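Side-chain contacts in beta-N-acetylhexosaminidase (Thermotoga neapolitana, PDB 5BZA), which probably hydrolyses terminal non-reducing N-acetyl-D-hexosamine residues from N-acetyl-beta-D-hexosaminides, as a member of glycoside hydrolase family 3: residues S62-E65 and L69-L72; L8-F13 and M110-V115; D366-P371 and V383-I388. One frame throughout, in Å; residues are numbered along the deposited sequence.

Interaction 1 (S62-E65 and L69-L72)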
loop_
_atom_site.group_PDB
_atom_site.type_symbol
_atom_site.label_atom_id
_atom_site.label_comp_id
_atom_site.label_asym_id
_atom_site.label_seq_id
_atom_site.Cartn_x
_atom_site.Cartn_y
_atom_site.Cartn_z
ATOM N N SER B 62 -0.580 7.463 -12.690
ATOM C CA SER B 62 -0.690 8.252 -11.469
ATOM C C SER B 62 0.427 9.290 -11.417
ATOM O O SER B 62 1.412 9.194 -12.186
ATOM C CB SER B 62 -0.591 7.362 -10.237
ATOM O OG SER B 62 0.777 7.001 -10.060
ATOM N N ASP B 63 0.309 10.218 -10.465
ATOM C CA ASP B 63 1.377 11.173 -10.186
ATOM C C ASP B 63 2.244 10.730 -9.015
ATOM O O ASP B 63 2.776 11.571 -8.278
ATOM C CB ASP B 63 0.834 12.573 -9.857
ATOM C CG ASP B 63 0.266 13.287 -11.052
ATOM O OD1 ASP B 63 0.754 13.053 -12.168
ATOM O OD2 ASP B 63 -0.642 14.130 -10.854
ATOM N N HIS B 64 2.384 9.433 -8.823
ATOM C CA HIS B 64 3.110 8.971 -7.671
ATOM C C HIS B 64 4.606 9.031 -7.906
ATOM O O HIS B 64 5.217 8.060 -8.330
ATOM C CB HIS B 64 2.678 7.545 -7.252
ATOM C CG HIS B 64 3.213 7.152 -5.909
ATOM N ND1 HIS B 64 2.516 7.361 -4.742
ATOM C CD2 HIS B 64 4.427 6.675 -5.543
ATOM C CE1 HIS B 64 3.258 6.979 -3.718
ATOM N NE2 HIS B 64 4.426 6.566 -4.174
ATOM N N GLU B 65 5.205 10.181 -7.578
ATOM C CA GLU B 65 6.615 10.428 -7.845
ATOM C C GLU B 65 7.518 9.828 -6.814
ATOM O O GLU B 65 8.707 9.545 -7.078
ATOM C CB GLU B 65 6.909 11.943 -7.905
ATOM C CG GLU B 65 6.264 12.663 -9.072
ATOM C CD GLU B 65 6.514 14.193 -9.084
ATOM O OE1 GLU B 65 7.247 14.737 -8.237
ATOM O OE2 GLU B 65 5.972 14.845 -9.994
ATOM N N LEU B 69 5.332 14.346 -3.823
ATOM C CA LEU B 69 4.055 13.892 -4.412
ATOM C C LEU B 69 3.913 12.369 -4.300
ATOM O O LEU B 69 4.501 11.614 -5.081
ATOM C CB LEU B 69 3.934 14.288 -5.887
ATOM C CG LEU B 69 3.404 15.667 -6.245
ATOM C CD1 LEU B 69 3.983 16.687 -5.317
ATOM C CD2 LEU B 69 3.799 16.051 -7.682
ATOM N N GLU B 70 3.095 11.918 -3.357
ATOM C CA GLU B 70 2.828 10.483 -3.163
ATOM C C GLU B 70 1.312 10.346 -3.047
ATOM O O GLU B 70 0.706 10.987 -2.219
ATOM C CB GLU B 70 3.569 9.949 -1.913
ATOM C CG GLU B 70 5.079 9.679 -2.185
ATOM C CD GLU B 70 5.908 9.290 -0.973
ATOM O OE1 GLU B 70 5.482 9.603 0.160
ATOM O OE2 GLU B 70 6.986 8.632 -1.149
ATOM N N VAL B 71 0.699 9.548 -3.910
ATOM C CA VAL B 71 -0.754 9.437 -3.925
ATOM C C VAL B 71 -1.217 7.983 -3.725
ATOM O O VAL B 71 -2.376 7.738 -3.443
ATOM C CB VAL B 71 -1.314 9.966 -5.210
ATOM C CG1 VAL B 71 -1.012 11.479 -5.306
ATOM C CG2 VAL B 71 -0.721 9.198 -6.377
ATOM N N LEU B 72 -0.287 7.042 -3.849
ATOM C CA LEU B 72 -0.586 5.628 -3.711
ATOM C C LEU B 72 -0.147 5.134 -2.336
ATOM O O LEU B 72 1.046 5.053 -2.035
ATOM C CB LEU B 72 0.105 4.816 -4.804
ATOM C CG LEU B 72 -0.280 5.068 -6.263
ATOM C CD1 LEU B 72 0.487 4.150 -7.234
ATOM C CD2 LEU B 72 -1.799 4.937 -6.435
HETATM O O HOH W 1 7.029 6.466 -2.572
HETATM O O HOH W 2 7.399 14.301 -5.524
#
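With chi1 at -169° the imidazole of His64 swings out opposite the backbone N, and chi2 near 92° carries ND1 to the amides of Val71 and Leu72. Histidine suits the place because an unprotonated ring nitrogen can accept hydrogen bonds: ND1 receives Val71 N at 3.0 Å and Leu72 N at 3.0 Å. The second bond is the straighter, at 163°, and both donors lie tilted from the ring plane. ND1 thus accepts from two consecutive amides, and this double grip probably limits the rotation of the ring. Val71 CG2, 3.9 Å away, and Leu72 CG pack on His64 CB. Beside the ring, Glu70 CB lies 3.5 Å from His64 CE1, and the carboxylate and imidazole planes are nearly parallel. A water is hydrogen-bonded to His64 NE2 and donates to Glu70 OE2. Hydrogen bonds from Phe78 N and with Ser77, and a salt bridge to Lys451 of the second subunit, also hold Glu70.

The backbone adds its own tie, Glu65 N to Leu69 O at 3.0 Å. Glu65 and Leu69 run side by side, with Leu69 CD2 3.4 Å from Glu65 OE2, an oxygen that also forms salt bridges to Lys160 and Arg130. A second water joins Glu65 OE1 to Leu69 N. Ser62 OG accepts from His64 N at 3.2 Å, closing an ST turn, and His64 centres an inverse gamma turn. Such compact turns shape the loop after strand 59-62 of the family 3 TIM barrel, where the Glu65 side chain lies about 6 Å from a bound cadmium ion.

Interaction 2 (L8-F13 and M110-V115); sequences LFFCGF and MVFAPV
Phe10 meets Phe112 and Met110 through apolar and sulfur-aromatic contacts, with no hydrogen bond between the two segments. In the aromatic pair the side chains approach from opposite directions, and CZ of Phe112 comes over one face of the Phe10 ring, offset toward its rim, 3.7 Å from Phe10 CZ. The planes are inclined at 57° and the centroids stand 5.2 Å apart, an oblique pairing. Long side chains suit the place, since even the nearest CA atoms, those of Phe10 and Met110, are 11.7 Å apart.

The Met-aromatic contact comes from Met110, whose CG is anti to the backbone N (chi1 -179°); the chain runs out extended and bends at its last torsion, setting SD 4.1 Å from Phe10 CE2. The sulfur approaches the ring obliquely, and its polarisable bulk suits a buried place beside an aromatic ring. With an alanine in place of Phe10, the tip of Phe112 and the sulfur of Met110 would probably lose their shared partner, and a gap would be likely to open in the barrel interior beside them.

In the parallel sheet, strands 31-34 and 59-62 lie between strands 9-13 and 110-111, so these side chains meet across the barrel interior. Ile59 and Ser61 of strand 59-62 also touch Phe10, while helices 281-293 and 136-153 pack against Phe9 and Val111 respectively.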
loop_
_atom_site.group_PDB
_atom_site.type_symbol
_atom_site.label_atom_id
_atom_site.label_comp_id
_atom_site.label_asym_id
_atom_site.label_seq_id
_atom_site.Cartn_x
_atom_site.Cartn_y
_atom_site.Cartn_z
ATOM N N LEU B 8 -6.446 10.745 -28.564
ATOM C CA LEU B 8 -5.607 11.915 -28.384
ATOM C C LEU B 8 -5.878 12.588 -27.041
ATOM O O LEU B 8 -5.462 13.730 -26.822
ATOM C CB LEU B 8 -5.815 12.922 -29.530
ATOM C CG LEU B 8 -4.890 12.759 -30.747
ATOM C CD1 LEU B 8 -5.030 11.374 -31.331
ATOM C CD2 LEU B 8 -5.104 13.849 -31.826
ATOM N N PHE B 9 -6.536 11.879 -26.127
ATOM C CA PHE B 9 -6.843 12.470 -24.824
ATOM C C PHE B 9 -6.460 11.598 -23.649
ATOM O O PHE B 9 -6.651 10.381 -23.676
ATOM C CB PHE B 9 -8.323 12.817 -24.729
ATOM C CG PHE B 9 -8.698 13.940 -25.642
ATOM C CD1 PHE B 9 -8.389 15.250 -25.297
ATOM C CD2 PHE B 9 -9.330 13.688 -26.859
ATOM C CE1 PHE B 9 -8.707 16.274 -26.140
ATOM C CE2 PHE B 9 -9.664 14.727 -27.709
ATOM C CZ PHE B 9 -9.351 16.016 -27.353
ATOM N N PHE B 10 -5.947 12.268 -22.621
ATOM C CA PHE B 10 -5.530 11.665 -21.385
ATOM C C PHE B 10 -6.297 12.411 -20.307
ATOM O O PHE B 10 -6.080 13.610 -20.140
ATOM C CB PHE B 10 -4.015 11.806 -21.163
ATOM C CG PHE B 10 -3.405 10.619 -20.439
ATOM C CD1 PHE B 10 -3.838 10.277 -19.139
ATOM C CD2 PHE B 10 -2.388 9.863 -21.036
ATOM C CE1 PHE B 10 -3.273 9.191 -18.450
ATOM C CE2 PHE B 10 -1.825 8.756 -20.351
ATOM C CZ PHE B 10 -2.275 8.424 -19.053
ATOM N N CYS B 11 -7.199 11.740 -19.585
ATOM C CA CYS B 11 -8.072 12.463 -18.621
ATOM C C CYS B 11 -7.876 12.119 -17.151
ATOM O O CYS B 11 -7.824 10.951 -16.780
ATOM C CB CYS B 11 -9.572 12.240 -18.925
ATOM S SG CYS B 11 -10.151 12.608 -20.628
ATOM N N GLY B 12 -7.853 13.147 -16.323
ATOM C CA GLY B 12 -7.764 13.019 -14.886
ATOM C C GLY B 12 -9.153 12.788 -14.287
ATOM O O GLY B 12 -10.163 13.352 -14.765
ATOM N N PHE B 13 -9.197 11.885 -13.295
ATOM C CA PHE B 13 -10.421 11.522 -12.594
ATOM C C PHE B 13 -10.256 11.710 -11.121
ATOM O O PHE B 13 -9.437 11.044 -10.490
ATOM C CB PHE B 13 -10.795 10.095 -12.884
ATOM C CG PHE B 13 -11.199 9.858 -14.293
ATOM C CD1 PHE B 13 -10.239 9.639 -15.279
ATOM C CD2 PHE B 13 -12.533 9.812 -14.643
ATOM C CE1 PHE B 13 -10.604 9.381 -16.557
ATOM C CE2 PHE B 13 -12.896 9.544 -15.932
ATOM C CZ PHE B 13 -11.930 9.329 -16.878
ATOM N N MET B 110 1.502 3.188 -16.453
ATOM C CA MET B 110 2.344 4.355 -16.702
ATOM C C MET B 110 2.462 5.081 -15.380
ATOM O O MET B 110 1.600 4.949 -14.526
ATOM C CB MET B 110 1.748 5.271 -17.783
ATOM C CG MET B 110 2.614 6.516 -18.105
ATOM S SD MET B 110 2.024 7.460 -19.543
ATOM C CE MET B 110 2.593 6.398 -20.877
ATOM N N VAL B 111 3.551 5.804 -15.197
ATOM C CA VAL B 111 3.668 6.728 -14.108
ATOM C C VAL B 111 4.168 8.082 -14.682
ATOM O O VAL B 111 5.049 8.146 -15.542
ATOM C CB VAL B 111 4.615 6.188 -13.025
ATOM C CG1 VAL B 111 6.068 6.084 -13.573
ATOM C CG2 VAL B 111 4.519 7.028 -11.747
ATOM N N PHE B 112 3.592 9.167 -14.178
ATOM C CA PHE B 112 4.012 10.498 -14.581
ATOM C C PHE B 112 5.218 10.851 -13.707
ATOM O O PHE B 112 5.136 11.729 -12.837
ATOM C CB PHE B 112 2.862 11.501 -14.443
ATOM C CG PHE B 112 1.764 11.306 -15.460
ATOM C CD1 PHE B 112 1.990 10.607 -16.616
ATOM C CD2 PHE B 112 0.507 11.869 -15.268
ATOM C CE1 PHE B 112 0.988 10.454 -17.588
ATOM C CE2 PHE B 112 -0.511 11.715 -16.235
ATOM C CZ PHE B 112 -0.259 10.991 -17.398
ATOM N N ALA B 113 6.320 10.147 -13.974
ATOM C CA ALA B 113 7.594 10.321 -13.302
ATOM C C ALA B 113 8.640 9.605 -14.169
ATOM O O ALA B 113 8.257 8.799 -15.016
ATOM C CB ALA B 113 7.556 9.744 -11.927
ATOM N N PRO B 114 9.941 9.905 -13.995
ATOM C CA PRO B 114 10.593 10.856 -13.081
ATOM C C PRO B 114 10.594 12.331 -13.544
ATOM O O PRO B 114 10.457 12.644 -14.724
ATOM C CB PRO B 114 12.042 10.338 -13.021
ATOM C CG PRO B 114 12.268 9.809 -14.374
ATOM C CD PRO B 114 10.940 9.210 -14.834
ATOM N N VAL B 115 10.711 13.211 -12.558
ATOM C CA VAL B 115 11.009 14.621 -12.733
ATOM C C VAL B 115 12.464 14.765 -13.100
ATOM O O VAL B 115 13.351 14.320 -12.329
ATOM C CB VAL B 115 10.739 15.409 -11.442
ATOM C CG1 VAL B 115 11.430 16.838 -11.481
ATOM C CG2 VAL B 115 9.254 15.474 -11.199
#

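Interaction 3 (D366-P371 and V383-I388); sequences DYDLIP and VIRYDI
Pro371 and Val383 form the apolar part of the first shell: CG of the proline ring lies 4.1 Å from Val383 CG1, the two side chains crossing at about a right angle. Both are compact and branched or cyclic, well suited to filling the space between a helix and a strand. Farther along, the guanidinium of Arg385 reaches the helix at Tyr367 and Asp368. Arg385 NH1 stands 3.7 Å from Tyr367 CB, and Tyr367 O lies over one face of the guanidinium, offset toward its rim. Arginine is long enough to span from strand to helix, and bends at chi2 (-62°) and chi3 steer its guanidinium there. Asp368 and Arg385 carry opposite charges and are modelled as a salt bridge from OD1 to NH2, but the two atoms are placed too close together, so the detail of their meeting is doubtful.

In the next shell, Pro352 O receives a weak hydrogen bond from Arg385 NH1. The Tyr367 side chain packs on Pro352 of strand 347-352 and on Val405, Ile430 and Arg431 of nearby loops.

Helix 364-377 and strand 380-386 run nearly antiparallel here, at 161°, with axes 10.3 Å apart. Strand 380-386 pairs in parallel with strand 347-352, so the helix is the connection of a beta-alpha-beta crossover at one side of the C-terminal sheet. Chemically, the contact combines a small apolar patch with a charged pair near the surface; opposite charges there would probably attract the Arg385 guanidinium to the helix, whatever the precise placement of its nitrogens.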
loop_
_atom_site.group_PDB
_atom_site.type_symbol
_atom_site.label_atom_id
_atom_site.label_comp_id
_atom_site.label_asym_id
_atom_site.label_seq_id
_atom_site.Cartn_x
_atom_site.Cartn_y
_atom_site.Cartn_z
ATOM N N ASP B 366 -14.424 -0.165 9.322
ATOM C CA ASP B 366 -15.404 -0.448 8.264
ATOM C C ASP B 366 -16.785 0.161 8.593
ATOM O O ASP B 366 -17.442 0.839 7.748
ATOM C CB ASP B 366 -15.548 -1.968 8.041
ATOM C CG ASP B 366 -14.268 -2.640 7.514
ATOM O OD1 ASP B 366 -13.286 -1.957 7.188
ATOM O OD2 ASP B 366 -14.264 -3.885 7.368
ATOM N N TYR B 367 -17.201 -0.057 9.841
ATOM C CA TYR B 367 -18.479 0.459 10.337
ATOM C C TYR B 367 -18.481 1.956 10.206
ATOM O O TYR B 367 -19.457 2.535 9.744
ATOM C CB TYR B 367 -18.739 0.069 11.800
ATOM C CG TYR B 367 -18.748 -1.414 12.041
ATOM C CD1 TYR B 367 -19.111 -2.290 11.030
ATOM C CD2 TYR B 367 -18.465 -1.939 13.303
ATOM C CE1 TYR B 367 -19.137 -3.654 11.238
ATOM C CE2 TYR B 367 -18.499 -3.318 13.530
ATOM C CZ TYR B 367 -18.828 -4.170 12.490
ATOM O OH TYR B 367 -18.869 -5.534 12.688
ATOM N N ASP B 368 -17.400 2.577 10.658
ATOM C CA ASP B 368 -17.252 4.030 10.504
ATOM C C ASP B 368 -17.416 4.495 9.062
ATOM O O ASP B 368 -17.916 5.589 8.808
ATOM C CB ASP B 368 -15.869 4.499 10.985
ATOM C CG ASP B 368 -15.740 4.505 12.488
ATOM O OD1 ASP B 368 -16.764 4.335 13.162
ATOM O OD2 ASP B 368 -14.613 4.688 12.997
ATOM N N LEU B 369 -17.016 3.664 8.109
ATOM C CA LEU B 369 -17.048 4.100 6.717
ATOM C C LEU B 369 -18.418 3.911 6.039
ATOM O O LEU B 369 -18.700 4.538 5.011
ATOM C CB LEU B 369 -15.935 3.384 5.942
ATOM C CG LEU B 369 -14.619 4.178 6.098
ATOM C CD1 LEU B 369 -13.405 3.453 5.526
ATOM C CD2 LEU B 369 -14.750 5.597 5.487
ATOM N N ILE B 370 -19.275 3.069 6.617
ATOM C CA ILE B 370 -20.613 2.822 6.030
ATOM C C ILE B 370 -21.454 4.088 5.675
ATOM O O ILE B 370 -22.128 4.131 4.620
ATOM C CB ILE B 370 -21.454 1.877 6.985
ATOM C CG1 ILE B 370 -20.789 0.497 7.055
ATOM C CG2 ILE B 370 -22.933 1.772 6.538
ATOM C CD1 ILE B 370 -21.568 -0.587 7.899
ATOM N N PRO B 371 -21.489 5.090 6.567
ATOM C CA PRO B 371 -22.245 6.315 6.235
ATOM C C PRO B 371 -21.751 7.043 4.966
ATOM O O PRO B 371 -22.578 7.452 4.137
ATOM C CB PRO B 371 -22.044 7.201 7.472
ATOM C CG PRO B 371 -21.823 6.199 8.571
ATOM C CD PRO B 371 -21.005 5.114 7.959
ATOM N N VAL B 383 -27.905 9.208 11.200
ATOM C CA VAL B 383 -26.980 8.102 11.412
ATOM C C VAL B 383 -26.963 7.791 12.901
ATOM O O VAL B 383 -26.558 8.637 13.712
ATOM C CB VAL B 383 -25.549 8.425 10.941
ATOM C CG1 VAL B 383 -24.618 7.290 11.310
ATOM C CG2 VAL B 383 -25.526 8.650 9.456
ATOM N N ILE B 384 -27.400 6.578 13.240
ATOM C CA ILE B 384 -27.487 6.111 14.630
ATOM C C ILE B 384 -26.561 4.947 14.833
ATOM O O ILE B 384 -26.607 3.944 14.112
ATOM C CB ILE B 384 -28.927 5.698 15.031
ATOM C CG1 ILE B 384 -29.907 6.869 14.870
ATOM C CG2 ILE B 384 -28.979 5.158 16.495
ATOM C CD1 ILE B 384 -31.350 6.415 14.904
ATOM N N ARG B 385 -25.741 5.068 15.858
ATOM C CA ARG B 385 -24.748 4.055 16.149
ATOM C C ARG B 385 -25.291 3.184 17.301
ATOM O O ARG B 385 -25.534 3.694 18.389
ATOM C CB ARG B 385 -23.436 4.732 16.515
ATOM C CG ARG B 385 -22.731 5.442 15.328
ATOM C CD ARG B 385 -22.330 4.504 14.194
ATOM N NE ARG B 385 -21.022 4.956 13.735
ATOM C CZ ARG B 385 -19.955 4.184 13.604
ATOM N NH1 ARG B 385 -20.006 2.891 13.867
ATOM N NH2 ARG B 385 -18.823 4.723 13.205
ATOM N N TYR B 386 -25.587 1.914 17.053
ATOM C CA TYR B 386 -26.158 1.089 18.119
ATOM C C TYR B 386 -25.135 0.140 18.717
ATOM O O TYR B 386 -24.073 -0.107 18.147
ATOM C CB TYR B 386 -27.357 0.295 17.613
ATOM C CG TYR B 386 -27.025 -0.828 16.665
ATOM C CD1 TYR B 386 -26.751 -0.594 15.307
ATOM C CD2 TYR B 386 -27.006 -2.141 17.119
ATOM C CE1 TYR B 386 -26.466 -1.658 14.446
ATOM C CE2 TYR B 386 -26.721 -3.196 16.273
ATOM C CZ TYR B 386 -26.455 -2.967 14.953
ATOM O OH TYR B 386 -26.179 -4.061 14.166
ATOM N N ASP B 387 -25.477 -0.423 19.866
ATOM C CA ASP B 387 -24.595 -1.354 20.571
ATOM C C ASP B 387 -24.907 -2.762 20.076
ATOM O O ASP B 387 -26.073 -3.162 20.037
ATOM C CB ASP B 387 -24.834 -1.198 22.078
ATOM C CG ASP B 387 -24.006 -2.131 22.932
ATOM O OD1 ASP B 387 -23.353 -3.082 22.425
ATOM O OD2 ASP B 387 -24.055 -1.905 24.159
ATOM N N ILE B 388 -23.879 -3.513 19.684
ATOM C CA ILE B 388 -24.140 -4.820 19.087
ATOM C C ILE B 388 -24.637 -5.802 20.157
ATOM O O ILE B 388 -25.431 -6.711 19.868
ATOM C CB ILE B 388 -22.909 -5.417 18.341
ATOM C CG1 ILE B 388 -21.724 -5.615 19.280
ATOM C CG2 ILE B 388 -22.554 -4.573 17.080
ATOM C CD1 ILE B 388 -20.599 -6.387 18.634
#

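Overall arrangement
From the N terminus, strand 9-13 opens the chain, and interaction 2 closes a loop of about a hundred residues when 110-115 returns to it across the barrel interior. Nested inside that loop, interaction 1 closes a much shorter one, 62-65 with 69-72, between strand 59-62 and helix 81-85. The two contacts touch: Ser62 O probably accepts a hydrogen bond from Phe112 N, and Asp63 and Glu65 pack against Phe112 and Val115. Interaction 3 follows in series, joining helix 364-377 to strand 380-386 in the C-terminal domain. Its centre is about 31 Å from that of interaction 1, and it touches neither barrel contact.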